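Local coordinates for extracellular ligand-binding receptor (Desulfohalobium retbaense DSM 5692, PDB 5ERE), which binds 2-oxo-4-methylpentanoic acid (ketoleucine) in a periplasmic-binding domain and cytosine in a tandem PAS-like sensor region, probably as an extracellular receptor for small solutes, at residues I106-V110 / E258-L262; E115-L119 / V470-P474; P307-K311 / F323-M327; M343-V347 / L371-N375; H419-S424 / I436-P441. All coordinates share one frame; numbering follows the deposited sequence.

Contact 1 of 5, residues I106-V110 / E258-L262; sequences IRLTV and EAYDL. With EDO (1,2-ethanediol), chain G.
A buried carboxylate reaching from a helix to the loop just after strand 106-107 through one short bond is the striking feature where E258 meets T109. The hydroxyl OG1 of T109 donates to OE2 of E258 at 2.6 Å, on the syn side of that oxygen, and the two side chains cross at about a right angle. E258 gets there because its CG stands anti to the backbone N (chi1 -179°) and the chain stays extended beyond it, carrying the carboxylate straight off helix 254-271. Beneath the polar link L108 leans on the helix, its CD2 lying 3.8 Å from CB of L262, while its CB packs against the stem of E258. The guanidinium of R107 meets a 1,2-ethanediol, NH1 donating to O2 at 2.8 Å. Were E258 cut back to an alanine, the T109 hydroxyl and the G93 N-H would probably lose their shared acceptor and a gap would open beside L108. The side chain of T109 lies about 5 Å from the bound ketoleucine. Since OE1 accepts from the backbone N of G93 while OE2 takes T109, the rotation of the buried group is fixed, and helix 254-271 is joined to a residue of the ketoleucine pocket.

Contact 2 of 5, residues E115-L119 / V470-P474; sequences EQEQL and VHNFP
Q118 and F473 run antiparallel alongside one another, and the amide stands nearly upright on the ring, the two planes 81° apart. The nitrogen NE2 lies over the centre of one face of F473, 3.3 Å above its plane, while CB and CG of Q118 lie just beyond the CE2–CZ rim, CB 3.7 Å from CZ of F473. The glutamine can reach this far because its CG is anti to the carbonyl carbon (chi1 -63°) and the chain then runs extended to the amide. Against N472 the same side chain crosses at about a right angle: OE1 rests 3.3 Å from CB of N472, and NE2 gives a weak hydrogen bond to the N472 carbonyl O at 3.2 Å. A further bond from NE2 goes to the Y308 carbonyl, so the amide nitrogen serves strand 304-314 as well as the loop. At the outer edge E117 points its OE1 at the rim of the H471 ring, carboxylate and ring nearly coplanar, and a water accepts from ND2 of N472 at 3.0 Å and donates to OE1 of E117. The loop is a type II beta turn, V470 to F473, closed by the bond from F473 N to V470 O. This turn, following helix 461-470, packs on helix 112-123 and so joins the periplasmic-binding fold to the antiparallel sheet that holds strand 476-480, probably the second of the tandem PAS-like units.

Contact 3 of 5, residues P307-K311 / F323-M327; sequences PYIFK and FQFPM. With EDO (1,2-ethanediol), chain H.
Two hydrogen bonds tie the side-chain amide of Q324 to the backbone N-H and carbonyl of F310. The N of F310 donates to OE1 at 2.8 Å and nearly straight (163°), while NE2 returns a bond to the F310 O at 2.9 Å, more bent. Each donor is somewhat tilted from the plane of the carbonyl it meets. Q324 extends to the strand from a first torsion that sets CG between the backbone N and the carbonyl carbon (chi1 66°), and NE2 also binds the A321 carbonyl, a second grip that fixes the rotation of the amide. Around this polar core, OE1 lies at the edge of the F310 ring, and F323 comes in obliquely, the ring centroids 5.8 Å apart and the planes at 42°, with CZ of F323 against CB of F310. On the other side of Q324, CG sits over the centre of the F325 face. The methyl CE of selenomethionine M327 adds to the packing, 4.1 Å from CE2 of F310. The side-chain amide thus pairs with both backbone polar atoms of F310, much as a residue of an adjacent strand would, where strand 304-314 of the binding-protein fold meets the start of the long helix 324-357.

Contact 4 of 5, residues M343-V347 / L371-N375; sequences MDRSV and LFNEN
N375 spans the groove toward S346 and M343, and its side chain can be followed outward. From CB, which leaves the backbone with CG anti to the carbonyl carbon (chi1 -78°), the chain comes to CG, 4.0 Å from CG of M343. There it divides. The two side chains cross at about a right angle, and OD1 lies 3.0 Å from CG of selenomethionine M343. The nitrogen ND2 spends its two hydrogens in different directions: one goes to OG of S346 at 2.8 Å, almost straight (167°) and close to the amide plane, the other folds back to the L371 carbonyl O at 2.9 Å, tilted from that plane. The long helix 324-357 and the next helix, 362-374, pair here in the Cache (PAS-like) sensor region, and this amide links them just beyond the C-terminal end of the second. The serine hydroxyl passes the chain of bonds on, OG donating a hydrogen bond to M343 O at 2.8 Å, a carbonyl that also accepts from V347 N. Beside the polar row, CD1 of L371 presses on OG of S346 at 3.4 Å and reaches CG2 of V347. On the exposed side, beside E374, a water donates both to the S346 carbonyl O and to OE1 of E374.

Contact 5 of 5, residues H419-S424 / I436-P441; sequences HQPVLS and IDLEHP. With CYT (6-aminopyrimidin-2(1H)-one), chain C.
S424 sets its OG between the backbone N and the carbonyl carbon (chi1 76°), turning the hydroxyl oxygen toward D437, whose N-H donates to it at 2.8 Å and almost straight (175°). The S424 N-H bonds in turn to the D437 carbonyl, so backbone and side chain of one residue grip the same neighbour. Farther along, V422 and E439 form an antiparallel hydrogen-bonded pair (V422 N to E439 O and E439 N to V422 O, both 2.9 Å), and L423 and L438 are the adjoining non-hydrogen-bonded pair. On the leucine side, CD1 of L423 packs on CG2 of I436 at 3.6 Å. On the opposite side D437 and E439 turn toward bound cytosine; OD2 of D437 lies 3.2 Å from its C6, while OD1 bonds S454 and OE1 of E439 bonds S452. OD2 of D437 and OE2 of E439 lie 2.5 Å apart. At the other end the imidazole of H440 offers a face to P421: CB of P421 sits over the centre of the H440 ring, 3.8 Å away and 5° off the normal, a CH-pi contact. A serine in place of H440 would probably leave P421 without that ring face and D344, of helix 324-357, without its bond to NE2. P441 extends the apolar contact, CD to CD of P421. Strand 434-443 runs between the short strand 422-423 and strand 449-457, with helix 410-418 against V422 and E439 and helix 324-357 against L438 and H440.

How the contacts relate
The five contacts lead through space from the ketoleucine-binding domain to the cytosine-binding sensor. Contact 1 borders the ketoleucine pocket, and its V110 CB touches the OH of Y308 in contact 3 at 3.4 Å. Contacts 2 and 3, their centres 9 Å apart, make the junction: contact 2 brings together parts of the chain 351 residues apart, and N472 O and Y308 N lie 3.0 Å apart, probably hydrogen-bonded, which brings the 470-474 loop to strand 304-314. The long helix 324-357 then carries the link from contact 3 to contact 4, about 33 Å between centres. Contact 4 meets contact 5 directly, D344 OD1 probably hydrogen-bonded to H440 NE2 at 2.6 Å, and contact 5 lines the cytosine pocket. Contacts 1 and 5 have centres about 52 Å apart.

Contact 1 of 5, residues I106-V110 / E258-L262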
# COMPACT_ATOMS: atom_id res chain seq x y z
N ILE A 106 -1.54 2.94 -21.88
CA ILE A 106 -2.24 3.21 -20.67
C ILE A 106 -2.47 1.86 -20.01
O ILE A 106 -2.77 0.90 -20.68
CB ILE A 106 -3.58 3.92 -20.95
CG1 ILE A 106 -3.34 5.37 -21.40
CG2 ILE A 106 -4.52 3.86 -19.72
CD1 ILE A 106 -2.86 6.31 -20.30
N ARG A 107 -2.33 1.81 -18.70
CA ARG A 107 -2.53 0.56 -17.97
C ARG A 107 -3.58 0.68 -16.86
O ARG A 107 -3.46 1.51 -15.96
CB ARG A 107 -1.22 0.10 -17.36
CG ARG A 107 -1.46 -1.05 -16.41
CD ARG A 107 -0.19 -1.74 -16.02
NE ARG A 107 0.73 -0.91 -15.26
CZ ARG A 107 1.67 -1.40 -14.46
NH1 ARG A 107 1.79 -2.72 -14.29
NH2 ARG A 107 2.48 -0.56 -13.81
N LEU A 108 -4.57 -0.20 -16.90
CA LEU A 108 -5.63 -0.20 -15.91
C LEU A 108 -5.33 -1.09 -14.70
O LEU A 108 -6.04 -1.01 -13.71
CB LEU A 108 -6.94 -0.67 -16.54
CG LEU A 108 -7.82 0.45 -17.11
CD1 LEU A 108 -7.28 0.86 -18.39
CD2 LEU A 108 -9.28 -0.05 -17.29
N THR A 109 -4.27 -1.88 -14.77
CA THR A 109 -3.93 -2.83 -13.69
C THR A 109 -2.90 -2.23 -12.75
O THR A 109 -1.85 -1.75 -13.20
CB THR A 109 -3.39 -4.15 -14.27
OG1 THR A 109 -4.22 -4.59 -15.35
CG2 THR A 109 -3.22 -5.25 -13.21
N VAL A 110 -3.18 -2.26 -11.46
CA VAL A 110 -2.21 -1.86 -10.46
C VAL A 110 -0.99 -2.79 -10.52
O VAL A 110 -1.12 -4.00 -10.64
CB VAL A 110 -2.81 -1.86 -9.04
CG1 VAL A 110 -1.72 -1.74 -7.96
CG2 VAL A 110 -3.79 -0.69 -8.87
N GLU A 258 -12.60 -4.71 -14.65
CA GLU A 258 -11.60 -3.89 -15.28
C GLU A 258 -11.90 -3.63 -16.76
O GLU A 258 -11.68 -2.53 -17.27
CB GLU A 258 -10.21 -4.55 -15.18
CG GLU A 258 -9.10 -3.73 -15.81
CD GLU A 258 -7.73 -4.47 -15.82
OE1 GLU A 258 -7.69 -5.66 -16.25
OE2 GLU A 258 -6.72 -3.84 -15.41
N ALA A 259 -12.30 -4.68 -17.46
CA ALA A 259 -12.53 -4.59 -18.87
C ALA A 259 -13.79 -3.72 -19.13
O ALA A 259 -13.80 -2.95 -20.08
CB ALA A 259 -12.67 -5.94 -19.48
N TYR A 260 -14.78 -3.81 -18.25
CA TYR A 260 -15.95 -2.96 -18.35
C TYR A 260 -15.57 -1.48 -18.20
O TYR A 260 -16.07 -0.63 -18.97
CB TYR A 260 -17.01 -3.35 -17.28
CG TYR A 260 -18.21 -2.44 -17.28
CD1 TYR A 260 -19.28 -2.70 -18.14
CD2 TYR A 260 -18.29 -1.33 -16.44
CE1 TYR A 260 -20.41 -1.85 -18.17
CE2 TYR A 260 -19.41 -0.48 -16.46
CZ TYR A 260 -20.46 -0.75 -17.32
OH TYR A 260 -21.57 0.06 -17.34
N ASP A 261 -14.73 -1.13 -17.23
CA ASP A 261 -14.32 0.28 -17.10
C ASP A 261 -13.47 0.77 -18.27
O ASP A 261 -13.54 1.96 -18.66
CB ASP A 261 -13.57 0.56 -15.81
CG ASP A 261 -14.49 0.65 -14.60
OD1 ASP A 261 -15.71 0.48 -14.76
OD2 ASP A 261 -13.96 0.89 -13.49
N LEU A 262 -12.67 -0.10 -18.84
CA LEU A 262 -11.96 0.26 -20.05
C LEU A 262 -12.92 0.63 -21.17
O LEU A 262 -12.72 1.63 -21.85
CB LEU A 262 -11.08 -0.87 -20.54
CG LEU A 262 -10.61 -0.66 -21.99
CD1 LEU A 262 -9.77 0.58 -22.04
CD2 LEU A 262 -9.83 -1.83 -22.42
C1 EDO G . 5.48 -2.47 -11.61
O1 EDO G . 5.58 -3.27 -10.43
C2 EDO G . 5.52 -3.42 -12.79
O2 EDO G . 4.52 -3.05 -13.75

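Contact 2 of 5, residues E115-L119 / V470-P474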
# COMPACT_ATOMS: atom_id res chain seq x y z
N GLU A 115 1.20 -3.77 -5.20
CA GLU A 115 0.47 -4.87 -4.59
C GLU A 115 1.40 -5.64 -3.64
O GLU A 115 0.98 -6.08 -2.56
CB GLU A 115 -0.11 -5.83 -5.66
CG GLU A 115 -0.95 -6.95 -5.03
CD GLU A 115 -1.60 -7.88 -6.04
OE1 GLU A 115 -1.30 -7.80 -7.24
OE2 GLU A 115 -2.44 -8.72 -5.61
N GLN A 116 2.67 -5.76 -4.03
CA GLN A 116 3.70 -6.43 -3.19
C GLN A 116 3.94 -5.71 -1.84
O GLN A 116 4.02 -6.35 -0.78
CB GLN A 116 5.02 -6.52 -3.97
CG GLN A 116 6.01 -7.49 -3.35
CD GLN A 116 6.75 -6.90 -2.17
OE1 GLN A 116 7.16 -5.73 -2.20
NE2 GLN A 116 6.90 -7.71 -1.11
N GLU A 117 3.99 -4.37 -1.89
CA GLU A 117 4.10 -3.54 -0.68
C GLU A 117 2.97 -3.81 0.32
O GLU A 117 3.18 -3.82 1.53
CB GLU A 117 4.08 -2.05 -1.04
CG GLU A 117 5.43 -1.36 -1.04
CD GLU A 117 5.48 -0.17 -1.99
OE1 GLU A 117 4.55 0.70 -1.97
OE2 GLU A 117 6.46 -0.13 -2.78
N GLN A 118 1.77 -4.03 -0.20
CA GLN A 118 0.64 -4.31 0.68
C GLN A 118 0.71 -5.75 1.22
O GLN A 118 0.52 -5.98 2.42
CB GLN A 118 -0.67 -4.06 -0.06
CG GLN A 118 -0.81 -2.56 -0.47
CD GLN A 118 -2.19 -2.19 -0.99
OE1 GLN A 118 -2.37 -1.89 -2.19
NE2 GLN A 118 -3.17 -2.21 -0.08
N LEU A 119 0.95 -6.72 0.33
CA LEU A 119 1.02 -8.11 0.73
C LEU A 119 2.11 -8.32 1.81
O LEU A 119 1.93 -9.15 2.71
CB LEU A 119 1.29 -9.00 -0.49
CG LEU A 119 1.38 -10.52 -0.31
CD1 LEU A 119 0.05 -11.12 0.07
CD2 LEU A 119 1.88 -11.19 -1.58
N VAL A 470 -0.44 3.23 5.87
CA VAL A 470 -1.80 3.14 5.31
C VAL A 470 -1.87 3.24 3.79
O VAL A 470 -2.95 3.12 3.21
CB VAL A 470 -2.75 4.25 5.89
CG1 VAL A 470 -2.82 4.15 7.39
CG2 VAL A 470 -2.35 5.63 5.49
N HIS A 471 -0.72 3.46 3.15
CA HIS A 471 -0.63 3.66 1.71
C HIS A 471 -1.34 2.52 0.92
O HIS A 471 -0.97 1.33 1.00
CB HIS A 471 0.87 3.78 1.33
CG HIS A 471 1.10 4.21 -0.09
ND1 HIS A 471 0.36 5.22 -0.69
CD2 HIS A 471 1.95 3.76 -1.03
CE1 HIS A 471 0.76 5.36 -1.93
NE2 HIS A 471 1.73 4.49 -2.17
N ASN A 472 -2.40 2.92 0.22
CA ASN A 472 -3.16 2.12 -0.76
C ASN A 472 -4.14 1.14 -0.12
O ASN A 472 -4.80 0.40 -0.82
CB ASN A 472 -2.20 1.39 -1.74
CG ASN A 472 -1.62 2.32 -2.80
OD1 ASN A 472 -2.31 3.19 -3.30
ND2 ASN A 472 -0.34 2.13 -3.15
N PHE A 473 -4.29 1.20 1.20
CA PHE A 473 -5.38 0.52 1.88
C PHE A 473 -6.52 1.52 2.02
O PHE A 473 -6.26 2.71 2.24
CB PHE A 473 -4.98 0.02 3.27
CG PHE A 473 -4.00 -1.11 3.26
CD1 PHE A 473 -4.46 -2.41 3.16
CD2 PHE A 473 -2.62 -0.88 3.35
CE1 PHE A 473 -3.56 -3.49 3.16
CE2 PHE A 473 -1.72 -1.97 3.36
CZ PHE A 473 -2.20 -3.26 3.26
N PRO A 474 -7.76 1.05 1.92
CA PRO A 474 -8.87 2.01 2.10
C PRO A 474 -9.20 2.25 3.57
O PRO A 474 -10.24 1.85 4.05
CB PRO A 474 -10.04 1.33 1.38
CG PRO A 474 -9.79 -0.15 1.70
CD PRO A 474 -8.26 -0.29 1.56
O HOH W 1 1.41 -0.06 -1.95

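Contact 3 of 5, residues P307-K311 / F323-M327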
# COMPACT_ATOMS: atom_id res chain seq x y z
N PRO A 307 -7.26 1.48 -4.42
CA PRO A 307 -6.84 0.73 -3.23
C PRO A 307 -7.11 -0.80 -3.31
O PRO A 307 -7.96 -1.26 -4.07
CB PRO A 307 -7.66 1.38 -2.11
CG PRO A 307 -8.87 2.02 -2.82
CD PRO A 307 -8.35 2.46 -4.14
N TYR A 308 -6.31 -1.53 -2.53
CA TYR A 308 -6.40 -2.98 -2.36
C TYR A 308 -6.67 -3.30 -0.89
O TYR A 308 -6.34 -2.50 0.03
CB TYR A 308 -5.08 -3.71 -2.79
CG TYR A 308 -4.91 -4.01 -4.26
CD1 TYR A 308 -5.17 -3.05 -5.23
CD2 TYR A 308 -4.48 -5.24 -4.68
CE1 TYR A 308 -5.00 -3.33 -6.57
CE2 TYR A 308 -4.31 -5.53 -6.00
CZ TYR A 308 -4.59 -4.55 -6.96
OH TYR A 308 -4.45 -4.80 -8.28
N ILE A 309 -7.23 -4.49 -0.68
CA ILE A 309 -7.44 -5.01 0.66
C ILE A 309 -6.98 -6.46 0.71
O ILE A 309 -6.72 -7.10 -0.32
CB ILE A 309 -8.90 -5.00 1.10
CG1 ILE A 309 -9.79 -5.63 0.01
CG2 ILE A 309 -9.30 -3.60 1.40
CD1 ILE A 309 -11.16 -6.07 0.49
N PHE A 310 -6.90 -6.95 1.93
CA PHE A 310 -6.80 -8.39 2.14
C PHE A 310 -8.14 -9.09 2.12
O PHE A 310 -9.13 -8.61 2.69
CB PHE A 310 -6.10 -8.65 3.45
CG PHE A 310 -4.63 -8.42 3.38
CD1 PHE A 310 -3.82 -9.36 2.80
CD2 PHE A 310 -4.07 -7.26 3.87
CE1 PHE A 310 -2.44 -9.15 2.71
CE2 PHE A 310 -2.71 -7.04 3.79
CZ PHE A 310 -1.89 -7.99 3.20
N LYS A 311 -8.17 -10.19 1.38
CA LYS A 311 -9.31 -11.06 1.31
C LYS A 311 -8.90 -12.47 1.68
O LYS A 311 -7.71 -12.80 1.74
CB LYS A 311 -9.92 -11.02 -0.08
CG LYS A 311 -10.55 -9.69 -0.36
CD LYS A 311 -11.31 -9.65 -1.65
CE LYS A 311 -12.77 -10.12 -1.52
NZ LYS A 311 -13.42 -10.07 -2.85
N PHE A 323 -8.93 -9.54 9.76
CA PHE A 323 -7.71 -9.36 10.53
C PHE A 323 -6.91 -8.11 10.16
O PHE A 323 -6.17 -7.57 10.98
CB PHE A 323 -6.81 -10.60 10.39
CG PHE A 323 -6.15 -10.76 9.05
CD1 PHE A 323 -5.04 -10.01 8.71
CD2 PHE A 323 -6.59 -11.73 8.17
CE1 PHE A 323 -4.42 -10.18 7.49
CE2 PHE A 323 -5.96 -11.91 6.95
CZ PHE A 323 -4.88 -11.12 6.61
N GLN A 324 -7.07 -7.62 8.94
CA GLN A 324 -6.18 -6.57 8.46
C GLN A 324 -6.31 -5.24 9.18
O GLN A 324 -5.36 -4.47 9.21
CB GLN A 324 -6.39 -6.34 7.00
CG GLN A 324 -7.75 -5.76 6.66
CD GLN A 324 -8.05 -6.02 5.23
OE1 GLN A 324 -7.33 -5.55 4.35
NE2 GLN A 324 -9.07 -6.84 4.98
N PHE A 325 -7.48 -4.96 9.76
CA PHE A 325 -7.71 -3.62 10.31
C PHE A 325 -7.04 -3.50 11.66
O PHE A 325 -6.26 -2.57 11.88
CB PHE A 325 -9.23 -3.32 10.34
CG PHE A 325 -9.85 -3.45 8.99
CD1 PHE A 325 -9.54 -2.53 8.00
CD2 PHE A 325 -10.68 -4.51 8.67
CE1 PHE A 325 -10.04 -2.68 6.71
CE2 PHE A 325 -11.21 -4.64 7.38
CZ PHE A 325 -10.88 -3.73 6.41
N PRO A 326 -7.26 -4.48 12.56
CA PRO A 326 -6.46 -4.43 13.78
C PRO A 326 -4.99 -4.64 13.50
O PRO A 326 -4.15 -4.07 14.19
CB PRO A 326 -7.04 -5.58 14.65
CG PRO A 326 -7.91 -6.40 13.71
CD PRO A 326 -8.40 -5.40 12.68
N MSE A 327 -4.66 -5.47 12.53
CA MSE A 327 -3.25 -5.62 12.15
C MSE A 327 -2.56 -4.28 11.77
O MSE A 327 -1.47 -3.93 12.23
CB MSE A 327 -3.16 -6.55 10.96
CG MSE A 327 -1.73 -6.88 10.57
SE MSE A 327 -1.65 -7.71 8.83
CE MSE A 327 -2.21 -6.18 7.74
C1 EDO H . -10.72 -13.16 8.40
O1 EDO H . -10.00 -12.44 9.40
C2 EDO H . -12.23 -13.04 8.56
O2 EDO H . -12.86 -13.81 7.53

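Contact 4 of 5, residues M343-V347 / L371-N375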
# COMPACT_ATOMS: atom_id res chain seq x y z
N MSE A 343 14.18 7.20 20.61
CA MSE A 343 14.44 8.57 21.01
C MSE A 343 14.70 8.68 22.48
O MSE A 343 15.68 9.30 22.91
CB MSE A 343 13.25 9.49 20.68
CG MSE A 343 13.15 9.93 19.27
SE MSE A 343 11.39 10.82 19.01
CE MSE A 343 11.50 11.81 20.46
N ASP A 344 13.82 8.08 23.28
CA ASP A 344 13.98 8.11 24.73
C ASP A 344 15.36 7.58 25.19
O ASP A 344 16.05 8.20 26.01
CB ASP A 344 12.86 7.28 25.37
CG ASP A 344 12.72 7.54 26.83
OD1 ASP A 344 12.67 8.73 27.23
OD2 ASP A 344 12.66 6.55 27.58
N ARG A 345 15.78 6.45 24.65
CA ARG A 345 17.11 5.92 24.96
C ARG A 345 18.25 6.87 24.55
O ARG A 345 19.26 7.03 25.28
CB ARG A 345 17.33 4.59 24.26
CG ARG A 345 16.99 3.40 25.09
CD ARG A 345 17.53 2.15 24.42
NE ARG A 345 16.60 1.64 23.41
CZ ARG A 345 16.70 1.84 22.10
NH1 ARG A 345 17.69 2.56 21.57
NH2 ARG A 345 15.77 1.32 21.30
N SER A 346 18.13 7.47 23.38
CA SER A 346 19.21 8.34 22.89
C SER A 346 19.30 9.59 23.75
O SER A 346 20.38 10.06 24.06
CB SER A 346 19.01 8.73 21.43
OG SER A 346 17.90 9.64 21.30
N VAL A 347 18.16 10.13 24.14
CA VAL A 347 18.14 11.34 24.97
C VAL A 347 18.59 11.02 26.39
O VAL A 347 19.25 11.84 27.02
CB VAL A 347 16.70 11.99 25.00
CG1 VAL A 347 16.66 13.18 25.90
CG2 VAL A 347 16.31 12.43 23.61
N LEU A 371 23.45 13.53 18.99
CA LEU A 371 22.04 13.21 19.35
C LEU A 371 21.08 13.45 18.18
O LEU A 371 20.20 12.64 17.87
CB LEU A 371 21.62 14.04 20.56
CG LEU A 371 20.17 13.80 21.05
CD1 LEU A 371 19.96 12.38 21.53
CD2 LEU A 371 19.89 14.78 22.14
N PHE A 372 21.30 14.55 17.48
CA PHE A 372 20.51 14.86 16.31
C PHE A 372 20.70 13.82 15.19
O PHE A 372 19.71 13.35 14.58
CB PHE A 372 20.83 16.29 15.87
CG PHE A 372 20.09 16.71 14.66
CD1 PHE A 372 18.74 17.03 14.75
CD2 PHE A 372 20.72 16.79 13.44
CE1 PHE A 372 18.05 17.35 13.63
CE2 PHE A 372 20.02 17.17 12.30
CZ PHE A 372 18.70 17.45 12.39
N ASN A 373 21.94 13.39 14.94
CA ASN A 373 22.18 12.35 13.94
C ASN A 373 21.54 11.01 14.33
O ASN A 373 21.17 10.22 13.46
CB ASN A 373 23.69 12.14 13.73
CG ASN A 373 24.31 13.14 12.78
OD1 ASN A 373 23.66 14.08 12.32
ND2 ASN A 373 25.59 12.96 12.51
N GLU A 374 21.44 10.76 15.63
CA GLU A 374 20.82 9.53 16.18
C GLU A 374 19.30 9.54 16.09
O GLU A 374 18.65 8.53 16.30
CB GLU A 374 21.22 9.35 17.65
CG GLU A 374 22.69 8.80 17.79
CD GLU A 374 23.22 8.79 19.22
OE1 GLU A 374 22.73 9.58 20.08
OE2 GLU A 374 24.14 7.99 19.49
N ASN A 375 18.73 10.70 15.76
CA ASN A 375 17.27 10.84 15.73
C ASN A 375 16.77 11.31 14.38
O ASN A 375 16.69 12.50 14.09
CB ASN A 375 16.84 11.78 16.86
CG ASN A 375 16.85 11.07 18.21
OD1 ASN A 375 16.00 10.22 18.45
ND2 ASN A 375 17.84 11.35 19.06
O HOH W 2 22.65 9.86 22.64

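Contact 5 of 5, residues H419-S424 / I436-P441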
# COMPACT_ATOMS: atom_id res chain seq x y z
N HIS A 419 11.81 16.52 38.19
CA HIS A 419 13.16 16.14 37.79
C HIS A 419 13.16 14.71 37.22
O HIS A 419 14.05 13.91 37.49
CB HIS A 419 14.15 16.28 38.96
CG HIS A 419 14.39 17.70 39.40
ND1 HIS A 419 15.24 18.02 40.44
CD2 HIS A 419 13.89 18.87 38.96
CE1 HIS A 419 15.26 19.33 40.61
NE2 HIS A 419 14.44 19.87 39.72
N GLN A 420 12.11 14.42 36.45
CA GLN A 420 12.03 13.20 35.67
C GLN A 420 11.72 13.52 34.22
O GLN A 420 11.16 14.57 33.94
CB GLN A 420 10.97 12.28 36.26
CG GLN A 420 11.45 11.58 37.52
CD GLN A 420 10.33 10.88 38.23
OE1 GLN A 420 9.19 11.34 38.23
NE2 GLN A 420 10.65 9.74 38.82
N PRO A 421 12.04 12.59 33.30
CA PRO A 421 11.80 12.79 31.87
C PRO A 421 10.35 13.12 31.57
O PRO A 421 9.46 12.69 32.28
CB PRO A 421 12.15 11.45 31.24
CG PRO A 421 12.96 10.73 32.26
CD PRO A 421 12.52 11.22 33.60
N VAL A 422 10.13 13.84 30.48
CA VAL A 422 8.78 14.18 30.03
C VAL A 422 8.67 14.04 28.51
O VAL A 422 9.68 14.12 27.77
CB VAL A 422 8.38 15.60 30.46
CG1 VAL A 422 8.33 15.71 31.99
CG2 VAL A 422 9.37 16.66 29.89
N LEU A 423 7.45 13.78 28.04
CA LEU A 423 7.10 13.90 26.63
C LEU A 423 6.02 14.95 26.59
O LEU A 423 5.04 14.82 27.32
CB LEU A 423 6.60 12.56 26.03
CG LEU A 423 6.26 12.59 24.53
CD1 LEU A 423 7.55 12.77 23.66
CD2 LEU A 423 5.51 11.36 24.09
N SER A 424 6.19 15.99 25.77
CA SER A 424 5.20 17.07 25.76
C SER A 424 3.93 16.69 25.02
O SER A 424 3.90 15.75 24.22
CB SER A 424 5.79 18.36 25.14
OG SER A 424 5.86 18.26 23.73
N ILE A 436 6.18 18.19 19.19
CA ILE A 436 6.29 17.33 20.39
C ILE A 436 7.76 17.19 20.79
O ILE A 436 8.60 16.89 19.95
CB ILE A 436 5.67 15.93 20.14
CG1 ILE A 436 4.16 16.05 19.94
CG2 ILE A 436 5.96 14.99 21.33
CD1 ILE A 436 3.53 14.81 19.33
N ASP A 437 8.02 17.52 22.07
CA ASP A 437 9.33 17.60 22.72
C ASP A 437 9.54 16.43 23.70
O ASP A 437 8.68 16.19 24.56
CB ASP A 437 9.42 18.94 23.48
CG ASP A 437 10.78 19.18 24.15
OD1 ASP A 437 11.79 18.61 23.71
OD2 ASP A 437 10.85 19.97 25.12
N LEU A 438 10.64 15.70 23.58
CA LEU A 438 11.02 14.69 24.57
C LEU A 438 12.23 15.19 25.33
O LEU A 438 13.27 15.49 24.72
CB LEU A 438 11.32 13.35 23.89
CG LEU A 438 11.89 12.20 24.74
CD1 LEU A 438 11.05 11.87 25.92
CD2 LEU A 438 12.01 10.98 23.85
N GLU A 439 12.09 15.33 26.65
CA GLU A 439 13.19 15.85 27.49
C GLU A 439 13.60 14.94 28.62
O GLU A 439 12.76 14.31 29.27
CB GLU A 439 12.83 17.20 28.09
CG GLU A 439 12.42 18.27 27.07
CD GLU A 439 13.16 19.62 27.23
OE1 GLU A 439 14.14 19.72 28.02
OE2 GLU A 439 12.78 20.59 26.53
N HIS A 440 14.90 14.87 28.86
CA HIS A 440 15.42 14.21 30.06
C HIS A 440 16.15 15.23 30.91
O HIS A 440 16.86 16.11 30.38
CB HIS A 440 16.35 13.05 29.71
CG HIS A 440 15.63 11.81 29.28
ND1 HIS A 440 15.71 10.62 29.97
CD2 HIS A 440 14.80 11.58 28.23
CE1 HIS A 440 14.98 9.71 29.36
NE2 HIS A 440 14.42 10.26 28.30
N PRO A 441 16.01 15.11 32.23
CA PRO A 441 16.79 15.97 33.12
C PRO A 441 18.26 15.59 33.13
O PRO A 441 18.63 14.43 32.88
CB PRO A 441 16.16 15.71 34.50
CG PRO A 441 15.67 14.30 34.42
CD PRO A 441 15.21 14.12 32.99
N3 CYT C . 11.77 24.14 21.38
C4 CYT C . 12.62 23.16 21.68
N1 CYT C . 10.64 23.79 23.45
C2 CYT C . 10.77 24.49 22.24
O2 CYT C . 9.94 25.39 21.96
N4 CYT C . 13.60 22.88 20.78
C5 CYT C . 12.50 22.43 22.91
C6 CYT C . 11.51 22.77 23.76